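Local atomic coordinates of fatty acid synthase 1, isoform A (Drosophila melanogaster, PDB entry 6FN6), a protein that probably carries out the de novo synthesis of long-chain saturated fatty acids from acetyl-CoA and malonyl-CoA with NADPH, its modifying region (dehydratase, enoylreductase, ketoreductase) being the part described here. Residues A[59-65]-A[194-200]; A[112-116]-A[239-243]. The contacts are given in a common frame with arbitrary orientation. Numbering follows the deposited sequence.

Contact 1: A[59-65]-A[194-200]; sequences VMENLVF and TRIERAV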
# COMPACT_ATOMS: atom_id res chain seq x y z
N VAL A 59 8.59 16.24 15.67
CA VAL A 59 8.97 14.97 15.06
C VAL A 59 8.36 14.88 13.67
O VAL A 59 7.14 14.82 13.52
CB VAL A 59 8.53 13.78 15.93
CG1 VAL A 59 8.81 12.46 15.23
CG2 VAL A 59 9.22 13.82 17.28
N MET A 60 9.22 14.88 12.66
CA MET A 60 8.77 14.74 11.28
C MET A 60 8.86 13.29 10.85
O MET A 60 9.78 12.58 11.24
CB MET A 60 9.60 15.62 10.35
CG MET A 60 9.63 17.07 10.78
SD MET A 60 10.36 18.15 9.54
CE MET A 60 10.80 19.54 10.56
N GLU A 61 7.90 12.85 10.04
CA GLU A 61 7.86 11.46 9.60
C GLU A 61 7.46 11.34 8.14
O GLU A 61 6.71 12.16 7.61
CB GLU A 61 6.90 10.65 10.47
CG GLU A 61 7.31 10.56 11.92
CD GLU A 61 6.30 9.81 12.76
OE1 GLU A 61 6.38 8.56 12.81
OE2 GLU A 61 5.42 10.46 13.37
N ASN A 62 7.97 10.29 7.49
CA ASN A 62 7.63 9.99 6.10
C ASN A 62 7.87 11.20 5.20
O ASN A 62 7.04 11.54 4.37
CB ASN A 62 6.17 9.54 5.99
CG ASN A 62 5.86 8.91 4.64
OD1 ASN A 62 6.64 8.12 4.11
ND2 ASN A 62 4.71 9.26 4.07
N LEU A 63 9.01 11.85 5.39
CA LEU A 63 9.38 12.97 4.54
C LEU A 63 9.69 12.49 3.13
O LEU A 63 10.48 11.56 2.95
CB LEU A 63 10.59 13.71 5.13
CG LEU A 63 10.29 14.59 6.34
CD1 LEU A 63 11.57 14.93 7.08
CD2 LEU A 63 9.58 15.86 5.91
N VAL A 64 9.06 13.11 2.15
CA VAL A 64 9.31 12.80 0.75
C VAL A 64 9.66 14.09 0.01
O VAL A 64 8.90 15.06 0.05
CB VAL A 64 8.11 12.10 0.09
CG1 VAL A 64 8.43 11.75 -1.36
CG2 VAL A 64 7.72 10.85 0.87
N PHE A 65 10.80 14.08 -0.66
CA PHE A 65 11.20 15.21 -1.48
C PHE A 65 10.96 14.85 -2.94
O PHE A 65 11.77 14.19 -3.59
CB PHE A 65 12.66 15.56 -1.20
CG PHE A 65 12.95 15.76 0.27
CD1 PHE A 65 12.69 16.98 0.88
CD2 PHE A 65 13.45 14.73 1.04
CE1 PHE A 65 12.94 17.17 2.23
CE2 PHE A 65 13.71 14.92 2.39
CZ PHE A 65 13.45 16.13 2.98
N THR A 194 15.87 11.66 -1.20
CA THR A 194 14.56 11.27 -1.71
C THR A 194 13.56 11.16 -0.57
O THR A 194 12.46 11.69 -0.64
CB THR A 194 14.62 9.93 -2.46
OG1 THR A 194 15.49 10.04 -3.59
CG2 THR A 194 13.23 9.50 -2.93
N ARG A 195 13.97 10.47 0.49
CA ARG A 195 13.10 10.23 1.63
C ARG A 195 13.85 10.31 2.94
O ARG A 195 15.06 10.10 2.99
CB ARG A 195 12.43 8.86 1.51
CG ARG A 195 11.14 8.86 0.71
CD ARG A 195 10.57 7.46 0.58
NE ARG A 195 11.22 6.70 -0.50
CZ ARG A 195 11.84 5.54 -0.34
NH1 ARG A 195 11.93 4.96 0.85
NH2 ARG A 195 12.39 4.95 -1.39
N ILE A 196 13.12 10.64 4.00
CA ILE A 196 13.62 10.53 5.36
C ILE A 196 12.48 9.97 6.20
O ILE A 196 11.41 10.58 6.29
CB ILE A 196 14.13 11.87 5.92
CG1 ILE A 196 15.18 12.47 4.99
CG2 ILE A 196 14.72 11.67 7.31
CD1 ILE A 196 15.70 13.83 5.42
N GLU A 197 12.70 8.81 6.80
CA GLU A 197 11.65 8.13 7.56
C GLU A 197 11.29 8.92 8.81
O GLU A 197 10.11 9.12 9.10
CB GLU A 197 12.10 6.71 7.93
CG GLU A 197 11.06 5.92 8.72
CD GLU A 197 11.45 5.70 10.17
OE1 GLU A 197 12.58 5.24 10.41
OE2 GLU A 197 10.62 6.00 11.06
N ARG A 198 12.30 9.36 9.55
CA ARG A 198 12.05 10.08 10.79
C ARG A 198 13.13 11.13 11.06
O ARG A 198 14.32 10.88 10.88
CB ARG A 198 11.97 9.10 11.96
CG ARG A 198 11.33 9.65 13.22
CD ARG A 198 11.39 8.64 14.35
NE ARG A 198 10.33 8.85 15.34
CZ ARG A 198 9.11 8.33 15.26
NH1 ARG A 198 8.77 7.56 14.23
NH2 ARG A 198 8.22 8.59 16.21
N ALA A 199 12.69 12.30 11.50
CA ALA A 199 13.59 13.38 11.85
C ALA A 199 13.18 13.99 13.19
O ALA A 199 12.19 14.71 13.27
CB ALA A 199 13.61 14.45 10.77
N VAL A 200 13.94 13.68 14.24
CA VAL A 200 13.65 14.19 15.57
C VAL A 200 14.48 15.45 15.82
O VAL A 200 15.70 15.43 15.72
CB VAL A 200 13.93 13.13 16.65
CG1 VAL A 200 13.49 13.63 18.01
CG2 VAL A 200 13.24 11.83 16.31
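Two antiparallel strands, 59-65 from the predicted N-terminal hotdog and 194-200 from the C-terminal one, pair edge to edge and so join the two halves of the dehydratase domain's double hotdog. Backbone bonds run along the whole seam: M60 N to A199 O (3.0 Å) and A199 N to M60 O (2.9 Å) at one end, I196 N to L63 O (3.0 Å) and F65 N to T194 O (2.9 Å) at the other. Both strands turn a corner midway, at N62 and E197, where N62 adopts positive phi and its N still reaches E197 O at 2.9 Å.

One face is mixed: V59, V64 and V200 share it with the charged E61, R195 and R198. E61 (m, t) and R198, extended through t, t, t, lean together into a salt bridge, E61 OE1 to R198 NH1 at 3.0 Å, while V59 CG1 and E61 CG lie over one face of the guanidinium. Farther along, V64 in its t rotamer sets CG2 4.0 Å from R195 CG. On the other face, L63 (m, t) brings its CB 4.1 Å from I196 CB and its CD1 4.2 Å from A199 CB; the small alanine is flanked by M60 as well. I196, also m, t, extends CD1 to the edge of the F65 ring, 3.8 Å from CE2.

This apolar face is covered by helix 34-48, with M60 on W42, L63 and A199 on M38, and F65 on A34. Strand 98-105 flanks 59-65, and strand 239-248 flanks 194-200, where classic bulges place T194 and R195 opposite K245, and E197 and R198 opposite R242.

Contact 2: A[112-116]-A[239-243]; sequences NEELP and VELRG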
# COMPACT_ATOMS: atom_id res chain seq x y z
N ASN A 112 11.88 11.11 25.00
CA ASN A 112 11.46 9.73 24.80
C ASN A 112 11.46 9.34 23.32
O ASN A 112 11.48 8.16 22.99
CB ASN A 112 10.06 9.52 25.38
CG ASN A 112 10.09 9.10 26.84
OD1 ASN A 112 10.40 9.90 27.72
ND2 ASN A 112 9.75 7.84 27.10
N GLU A 113 11.43 10.33 22.44
CA GLU A 113 11.39 10.07 21.01
C GLU A 113 12.77 9.81 20.41
O GLU A 113 12.88 9.35 19.27
CB GLU A 113 10.73 11.25 20.28
CG GLU A 113 9.27 11.49 20.66
CD GLU A 113 8.35 10.41 20.15
OE1 GLU A 113 8.33 10.17 18.92
OE2 GLU A 113 7.63 9.80 20.97
N GLU A 114 13.82 10.10 21.17
CA GLU A 114 15.19 9.94 20.68
C GLU A 114 15.75 8.56 21.00
O GLU A 114 15.22 7.85 21.86
CB GLU A 114 16.10 11.01 21.28
CG GLU A 114 15.56 12.42 21.13
CD GLU A 114 16.64 13.48 21.21
OE1 GLU A 114 16.84 14.05 22.30
OE2 GLU A 114 17.29 13.74 20.17
N LEU A 115 16.82 8.18 20.31
CA LEU A 115 17.48 6.89 20.55
C LEU A 115 18.67 7.07 21.48
O LEU A 115 19.44 8.03 21.34
CB LEU A 115 17.93 6.26 19.23
CG LEU A 115 16.85 5.77 18.25
CD1 LEU A 115 17.49 5.36 16.94
CD2 LEU A 115 16.06 4.62 18.84
N PRO A 116 18.86 6.13 22.43
CA PRO A 116 20.00 6.19 23.35
C PRO A 116 21.29 5.69 22.69
O PRO A 116 21.67 4.54 22.88
CB PRO A 116 19.58 5.28 24.50
CG PRO A 116 18.70 4.27 23.85
CD PRO A 116 17.97 5.00 22.75
N VAL A 239 19.54 17.02 16.63
CA VAL A 239 18.93 16.49 15.41
C VAL A 239 19.23 15.00 15.27
O VAL A 239 20.37 14.57 15.41
CB VAL A 239 19.41 17.27 14.17
CG1 VAL A 239 18.67 16.79 12.92
CG2 VAL A 239 19.22 18.77 14.36
N GLU A 240 18.19 14.22 15.01
CA GLU A 240 18.35 12.79 14.80
C GLU A 240 17.59 12.36 13.54
O GLU A 240 16.37 12.52 13.46
CB GLU A 240 17.84 12.01 16.02
CG GLU A 240 18.22 10.55 16.02
CD GLU A 240 17.61 9.80 17.19
OE1 GLU A 240 18.10 9.95 18.33
OE2 GLU A 240 16.63 9.05 16.97
N LEU A 241 18.31 11.83 12.56
CA LEU A 241 17.73 11.48 11.27
C LEU A 241 17.79 9.97 11.01
O LEU A 241 18.86 9.38 10.99
CB LEU A 241 18.44 12.23 10.15
CG LEU A 241 18.45 13.76 10.29
CD1 LEU A 241 19.30 14.40 9.21
CD2 LEU A 241 17.03 14.32 10.26
N ARG A 242 16.62 9.36 10.83
CA ARG A 242 16.53 7.92 10.60
C ARG A 242 16.04 7.61 9.19
O ARG A 242 15.23 8.35 8.63
CB ARG A 242 15.58 7.28 11.62
CG ARG A 242 15.81 7.72 13.06
CD ARG A 242 14.90 6.96 14.01
NE ARG A 242 14.76 7.63 15.30
CZ ARG A 242 13.98 7.20 16.29
NH1 ARG A 242 13.26 6.09 16.14
NH2 ARG A 242 13.92 7.87 17.43
N GLY A 243 16.54 6.52 8.62
CA GLY A 243 16.04 6.02 7.34
C GLY A 243 16.19 6.96 6.16
O GLY A 243 15.25 7.18 5.41
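Within the double hotdog of the dehydratase domain, the loop 112-116, which follows strand 98-105 of the N-terminal half, folds against strand 239-242 of the C-terminal half. No strand pairing is involved: the nearest CA atoms, those of E114 and E240, are 7.3 Å apart, and the gap is bridged by the long side chains of E240 and R242, whose CA-to-CB bonds both point toward the loop.

The first residue to approach the strand is E113. Its carbonyl O lies only 2.6 Å from R242 NH2, close to the plane of the guanidinium, but at a poor angle for a hydrogen bond; its carboxylate turns instead to a salt bridge with R198. E114 follows, with its CB 3.7 Å from E240 OE1. The two carboxylates come within 4.3 Å (E114 OE2 to E240 OE1), a repulsive proximity eased by other partners: N202 bonds E114, and K235 forms a salt bridge with E240. At L115 the loop is anchored through its backbone, L115 N donating to E240 OE1 at 2.9 Å in an almost straight bond. The leucine side chain, its CA-to-CB bond directed at the strand, rests over one face of the R242 guanidinium, with CG 3.7 Å from NH2. It also touches V233 of the adjacent strand and Q770 of the second subunit.

The E240 carboxylate thus has partners on both oxygens. While OE1 accepts the loop amide and pairs with K235, E240 OE2 lies 2.9 Å from R242 NE in a salt bridge within the strand.

Overall arrangement
From the N terminus, strand 58-65 first supplies one side of contact 1, and the chain then passes through strand 98-105 into the loop 112-116 of contact 2. Strand 191-201 returns to close contact 1, 129 residues after its first segment, and strand 239-248 closes contact 2, its segment starting 123 residues after the end of 112-116. The segments therefore alternate, and the two closures cross. Each ties the N-terminal hotdog region, or the loop following its last strand, to the C-terminal one. Their centres lie about 12 Å apart, and they meet through the antiparallel sheet, where strands 191-201 and 239-248 are neighbours, probably hydrogen-bonded from R242 N to R198 O (2.8 Å).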